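Local coordinates for RagA protein (Porphyromonas gingivalis, PDB 6SLN), which probably imports peptides across the outer membrane as a TonB-dependent beta-barrel receptor, a peptide being bound in this structure, at residues 238-242 with 243-247; 784-787 with 788-791. One frame throughout, in Å; residues are numbered along the deposited sequence.

Interaction 1: residues 238-242 with 243-247; sequences NMMTG and DELLD
A capping box opens helix 242-252: Thr241, at the N-cap, and Glu244, three residues on, each bind the other's backbone N-H through their side chains. Thr241 N points almost straight at Glu244 OE1 (3.0 Å, N-H...O 174°), meeting it on the anti side of the carboxylate and 20° out of its plane. In return Glu244 N donates to Thr241 OG1 at 3.3 Å. OG1 can serve this N-H because it stands between the backbone N and the carbonyl carbon (chi1 59°), where it also makes a weak bond to Glu244 OE1. Lys892 forms a salt bridge with the same OE1, so several donors converge on one carboxylate oxygen and hold the glutamate in place. Behind the box the helical bonds begin: Leu245 N reaches Thr241 O at 3.0 Å, and Leu246 N reaches Gly242 O at 3.0 Å. Asp298 takes the N-H of Gly242, another of the first-turn amides. On the apolar side Met240 runs extended past the helix start and lays SD over the backbone of Leu245, 3.7 Å from Leu245 CA and 4.0 Å from Leu245 CD1. Reciprocal bonding of this kind is the classic helix N-terminal capping box.

Interaction 2: residues 784-787 with 788-791; sequences IWEI and GYPN
Glu786 and Tyr789 lie side by side and point the same way, the acid chain running alongside the phenol, next to its CD1 and CE1 atoms. Glu786 CG is 3.6 Å from Tyr789 CD1 and Glu786 OE2 is 3.6 Å from Tyr789 CE1, so methylene and carboxylate alike lean on the CD1-CE1 side of the ring. The carboxylate plane stands 69° from that of the ring, and OE2 approaches it obliquely. Glu786 gets there because CG is anti to the backbone N (chi1 -174°) and the chain stays extended beyond it. The backbone brings the pair together: residues 786-789 form a type I beta turn with Ile787 and Gly788 at its corners, closed by Tyr789 N donating to Glu786 O at 2.9 Å with a rather bent N-H...O angle of 137°. Beyond the turn, the Asn791 side chain crosses the Trp785 indole obliquely. Asn791 also packs on a polar side chain of the bound peptide, which places this end of the loop next to the bound peptide. Arg835, from strand 833-836, joins Glu786 and Tyr789, making a cation-pi contact with Tyr789 and a long, weak ion pair with Glu786. The indole is bedded on Leu778, Ile766, Leu769 and Leu152, the last within the plug domain, while Gln764 accepts from Asn791 N. The turn begins the 787-791 loop that joins strand 783-786 to its antiparallel neighbour 792-802 in a hairpin, with strand 775-778 on the other flank of 783-786 and Pro790 resting against the end of strand 752-764.

In the fold
Both contacts are local and partly buried, and both lie in long insertions between neighbouring barrel strands: interaction 1 between 218-230 and 309-322, interaction 2 between 752-764 and 844-853. In this family such long loops are usually extracellular. They share no element, and their nearest atoms are about 28 Å apart. Interaction 1 starts a helix and relies on backbone N-H groups donating to side-chain and carbonyl oxygens, with a lysine paired to the carboxylate. Interaction 2 turns a strand back on itself with one backbone bond, its side chains meeting mainly by packing. Interaction 2, the nearer to the chain's centre, touches the plug through Trp785 and the bound peptide through Asn791.

Interaction 1: residues 238-242 with 243-247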
ATOM      1  N   ASN A 238      26.601  37.630 -16.997  1.00 54.55           N
ATOM      2  CA  ASN A 238      28.012  37.433 -17.292  1.00 67.41           C
ATOM      3  C   ASN A 238      28.314  36.108 -17.984  1.00 67.10           C
ATOM      4  O   ASN A 238      29.496  35.802 -18.197  1.00 64.26           O
ATOM      5  CB  ASN A 238      28.808  37.506 -15.989  1.00 76.35           C
ATOM      6  CG  ASN A 238      28.110  36.746 -14.848  1.00 74.81           C
ATOM      7  OD1 ASN A 238      27.240  37.296 -14.160  1.00 67.62           O
ATOM      8  ND2 ASN A 238      28.464  35.471 -14.675  1.00 65.40           N
ATOM      9  N   MET A 239      27.295  35.309 -18.317  1.00 43.22           N
ATOM     10  CA  MET A 239      27.577  34.017 -18.930  1.00 44.57           C
ATOM     11  C   MET A 239      27.875  34.176 -20.427  1.00 46.56           C
ATOM     12  O   MET A 239      27.411  35.109 -21.096  1.00 43.90           O
ATOM     13  CB  MET A 239      26.415  33.026 -18.714  1.00 41.67           C
ATOM     14  CG  MET A 239      26.110  32.657 -17.238  1.00 44.82           C
ATOM     15  SD  MET A 239      27.479  31.894 -16.329  1.00 46.52           S
ATOM     16  CE  MET A 239      27.708  30.402 -17.309  1.00 43.03           C
ATOM     17  N   MET A 240      28.682  33.247 -20.938  1.00 43.41           N
ATOM     18  CA  MET A 240      29.032  33.233 -22.344  1.00 47.27           C
ATOM     19  C   MET A 240      27.781  33.104 -23.202  1.00 53.25           C
ATOM     20  O   MET A 240      26.800  32.453 -22.833  1.00 52.69           O
ATOM     21  CB  MET A 240      29.982  32.075 -22.658  1.00 44.40           C
ATOM     22  CG  MET A 240      31.454  32.306 -22.352  1.00 44.73           C
ATOM     23  SD  MET A 240      32.351  30.767 -22.633  1.00 55.20           S
ATOM     24  CE  MET A 240      34.001  31.212 -22.120  1.00 50.77           C
ATOM     25  N   THR A 241      27.828  33.748 -24.359  1.00 44.68           N
ATOM     26  CA  THR A 241      26.812  33.569 -25.378  1.00 50.67           C
ATOM     27  C   THR A 241      27.044  32.243 -26.098  1.00 53.94           C
ATOM     28  O   THR A 241      27.966  31.484 -25.774  1.00 51.83           O
ATOM     29  CB  THR A 241      26.838  34.734 -26.357  1.00 45.15           C
ATOM     30  OG1 THR A 241      28.132  34.793 -26.963  1.00 46.00           O
ATOM     31  CG2 THR A 241      26.544  36.042 -25.637  1.00 45.50           C
ATOM     32  N   GLY A 242      26.188  31.954 -27.078  1.00 48.61           N
ATOM     33  CA  GLY A 242      26.354  30.759 -27.871  1.00 43.48           C
ATOM     34  C   GLY A 242      27.665  30.830 -28.621  1.00 51.91           C
ATOM     35  O   GLY A 242      28.506  29.926 -28.511  1.00 44.37           O
ATOM     36  N   ASP A 243      27.855  31.914 -29.383  1.00 48.05           N
ATOM     37  CA  ASP A 243      29.057  32.033 -30.202  1.00 53.32           C
ATOM     38  C   ASP A 243      30.295  31.941 -29.336  1.00 54.29           C
ATOM     39  O   ASP A 243      31.215  31.165 -29.623  1.00 55.25           O
ATOM     40  CB  ASP A 243      29.061  33.350 -30.989  1.00 49.12           C
ATOM     41  CG  ASP A 243      28.084  33.344 -32.152  1.00 55.21           C
ATOM     42  OD1 ASP A 243      27.676  32.248 -32.594  1.00 60.45           O
ATOM     43  OD2 ASP A 243      27.705  34.447 -32.609  1.00 57.01           O
ATOM     44  N   GLU A 244      30.316  32.710 -28.247  1.00 58.04           N
ATOM     45  CA  GLU A 244      31.489  32.762 -27.385  1.00 46.78           C
ATOM     46  C   GLU A 244      31.844  31.384 -26.846  1.00 49.27           C
ATOM     47  O   GLU A 244      33.013  30.977 -26.892  1.00 52.07           O
ATOM     48  CB  GLU A 244      31.247  33.747 -26.251  1.00 46.72           C
ATOM     49  CG  GLU A 244      31.230  35.157 -26.710  1.00 47.64           C
ATOM     50  CD  GLU A 244      30.883  36.112 -25.609  1.00 53.28           C
ATOM     51  OE1 GLU A 244      30.114  35.723 -24.693  1.00 52.13           O
ATOM     52  OE2 GLU A 244      31.371  37.257 -25.676  1.00 48.52           O
ATOM     53  N   LEU A 245      30.849  30.655 -26.322  1.00 45.01           N
ATOM     54  CA  LEU A 245      31.108  29.308 -25.822  1.00 49.51           C
ATOM     55  C   LEU A 245      31.677  28.419 -26.917  1.00 50.03           C
ATOM     56  O   LEU A 245      32.681  27.729 -26.706  1.00 44.89           O
ATOM     57  CB  LEU A 245      29.835  28.684 -25.250  1.00 55.52           C
ATOM     58  CG  LEU A 245      30.037  27.215 -24.868  1.00 47.60           C
ATOM     59  CD1 LEU A 245      31.171  27.112 -23.848  1.00 45.89           C
ATOM     60  CD2 LEU A 245      28.765  26.612 -24.338  1.00 41.47           C
ATOM     61  N   LEU A 246      31.052  28.426 -28.105  1.00 44.85           N
ATOM     62  CA  LEU A 246      31.533  27.569 -29.185  1.00 50.74           C
ATOM     63  C   LEU A 246      32.962  27.922 -29.583  1.00 55.77           C
ATOM     64  O   LEU A 246      33.798  27.036 -29.784  1.00 59.07           O
ATOM     65  CB  LEU A 246      30.603  27.651 -30.390  1.00 56.34           C
ATOM     66  CG  LEU A 246      31.086  26.930 -31.657  1.00 53.23           C
ATOM     67  CD1 LEU A 246      31.378  25.476 -31.357  1.00 47.90           C
ATOM     68  CD2 LEU A 246      30.044  27.034 -32.767  1.00 56.36           C
ATOM     69  N   ASP A 247      33.273  29.208 -29.689  1.00 60.24           N
ATOM     70  CA  ASP A 247      34.650  29.573 -29.998  1.00 63.91           C
ATOM     71  C   ASP A 247      35.584  29.115 -28.896  1.00 58.78           C
ATOM     72  O   ASP A 247      36.675  28.599 -29.166  1.00 61.88           O
ATOM     73  CB  ASP A 247      34.774  31.080 -30.199  1.00 65.46           C
ATOM     74  CG  ASP A 247      36.029  31.455 -30.943  1.00 64.51           C
ATOM     75  OD1 ASP A 247      36.295  30.838 -32.005  1.00 59.83           O
ATOM     76  OD2 ASP A 247      36.745  32.362 -30.460  1.00 63.78           O
TER

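Interaction 2: residues 784-787 with 788-791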
ATOM      1  N   ILE A 784      34.835  23.162   9.642  1.00 44.05           N
ATOM      2  CA  ILE A 784      35.598  22.481  10.681  1.00 39.90           C
ATOM      3  C   ILE A 784      34.990  22.781  12.041  1.00 50.12           C
ATOM      4  O   ILE A 784      34.490  23.885  12.299  1.00 46.81           O
ATOM      5  CB  ILE A 784      37.089  22.875  10.661  1.00 46.85           C
ATOM      6  CG1 ILE A 784      37.917  21.908  11.512  1.00 43.55           C
ATOM      7  CG2 ILE A 784      37.269  24.274  11.194  1.00 50.04           C
ATOM      8  CD1 ILE A 784      39.387  22.196  11.510  1.00 43.21           C
ATOM      9  N   TRP A 785      34.996  21.759  12.890  1.00 47.40           N
ATOM     10  CA  TRP A 785      34.828  21.904  14.323  1.00 49.49           C
ATOM     11  C   TRP A 785      36.215  22.045  14.954  1.00 53.06           C
ATOM     12  O   TRP A 785      37.081  21.187  14.745  1.00 52.76           O
ATOM     13  CB  TRP A 785      34.092  20.690  14.873  1.00 55.48           C
ATOM     14  CG  TRP A 785      32.674  20.533  14.367  1.00 61.91           C
ATOM     15  CD1 TRP A 785      31.839  21.521  13.915  1.00 59.15           C
ATOM     16  CD2 TRP A 785      31.921  19.313  14.294  1.00 58.08           C
ATOM     17  NE1 TRP A 785      30.624  20.984  13.562  1.00 55.46           N
ATOM     18  CE2 TRP A 785      30.652  19.632  13.789  1.00 54.70           C
ATOM     19  CE3 TRP A 785      32.202  17.982  14.607  1.00 62.90           C
ATOM     20  CZ2 TRP A 785      29.665  18.667  13.595  1.00 52.29           C
ATOM     21  CZ3 TRP A 785      31.216  17.024  14.398  1.00 56.80           C
ATOM     22  CH2 TRP A 785      29.971  17.372  13.904  1.00 35.80           C
ATOM     23  N   GLU A 786      36.445  23.134  15.692  1.00 48.17           N
ATOM     24  CA  GLU A 786      37.721  23.340  16.375  1.00 44.97           C
ATOM     25  C   GLU A 786      37.489  23.985  17.737  1.00 48.61           C
ATOM     26  O   GLU A 786      36.830  25.024  17.835  1.00 43.21           O
ATOM     27  CB  GLU A 786      38.669  24.198  15.534  1.00 46.55           C
ATOM     28  CG  GLU A 786      40.053  24.321  16.135  1.00 54.01           C
ATOM     29  CD  GLU A 786      41.044  24.921  15.170  1.00 55.03           C
ATOM     30  OE1 GLU A 786      40.653  25.161  14.020  1.00 55.18           O
ATOM     31  OE2 GLU A 786      42.211  25.154  15.555  1.00 62.71           O
ATOM     32  N   ILE A 787      38.072  23.391  18.780  1.00 50.64           N
ATOM     33  CA  ILE A 787      37.636  23.658  20.152  1.00 57.38           C
ATOM     34  C   ILE A 787      37.732  25.133  20.532  1.00 61.46           C
ATOM     35  O   ILE A 787      36.976  25.608  21.380  1.00 79.37           O
ATOM     36  CB  ILE A 787      38.423  22.757  21.131  1.00 56.85           C
ATOM     37  CG1 ILE A 787      37.711  21.409  21.262  1.00 53.74           C
ATOM     38  CG2 ILE A 787      38.612  23.420  22.510  1.00 44.95           C
ATOM     39  CD1 ILE A 787      38.285  20.522  22.308  1.00 43.79           C
ATOM     40  N   GLY A 788      38.627  25.886  19.938  1.00 45.25           N
ATOM     41  CA  GLY A 788      38.564  27.249  20.421  1.00 52.25           C
ATOM     42  C   GLY A 788      37.582  28.191  19.742  1.00 59.85           C
ATOM     43  O   GLY A 788      37.628  29.399  20.011  1.00 55.52           O
ATOM     44  N   TYR A 789      36.701  27.710  18.869  1.00 58.74           N
ATOM     45  CA  TYR A 789      36.121  28.576  17.855  1.00 50.28           C
ATOM     46  C   TYR A 789      34.689  28.174  17.524  1.00 56.02           C
ATOM     47  O   TYR A 789      34.268  27.053  17.820  1.00 66.06           O
ATOM     48  CB  TYR A 789      36.964  28.530  16.572  1.00 45.53           C
ATOM     49  CG  TYR A 789      38.439  28.788  16.775  1.00 55.04           C
ATOM     50  CD1 TYR A 789      39.334  27.733  16.941  1.00 58.92           C
ATOM     51  CD2 TYR A 789      38.943  30.089  16.792  1.00 53.35           C
ATOM     52  CE1 TYR A 789      40.684  27.967  17.120  1.00 58.59           C
ATOM     53  CE2 TYR A 789      40.290  30.333  16.963  1.00 50.23           C
ATOM     54  CZ  TYR A 789      41.159  29.272  17.127  1.00 59.91           C
ATOM     55  OH  TYR A 789      42.507  29.510  17.302  1.00 66.64           O
ATOM     56  N   PRO A 790      33.932  29.065  16.895  1.00 56.51           N
ATOM     57  CA  PRO A 790      32.673  28.643  16.263  1.00 45.77           C
ATOM     58  C   PRO A 790      32.932  27.709  15.093  1.00 44.75           C
ATOM     59  O   PRO A 790      34.040  27.631  14.552  1.00 44.97           O
ATOM     60  CB  PRO A 790      32.047  29.957  15.782  1.00 42.66           C
ATOM     61  CG  PRO A 790      33.213  30.895  15.655  1.00 45.05           C
ATOM     62  CD  PRO A 790      34.145  30.516  16.777  1.00 53.77           C
ATOM     63  N   ASN A 791      31.886  26.953  14.749  1.00 43.18           N
ATOM     64  CA  ASN A 791      31.837  26.236  13.479  1.00 41.41           C
ATOM     65  C   ASN A 791      32.290  27.176  12.377  1.00 55.95           C
ATOM     66  O   ASN A 791      31.657  28.211  12.135  1.00 61.51           O
ATOM     67  CB  ASN A 791      30.403  25.758  13.229  1.00 39.15           C
ATOM     68  CG  ASN A 791      30.294  24.766  12.087  1.00 48.79           C
ATOM     69  OD1 ASN A 791      31.305  24.285  11.569  1.00 52.69           O
ATOM     70  ND2 ASN A 791      29.066  24.451  11.689  1.00 41.89           N
TER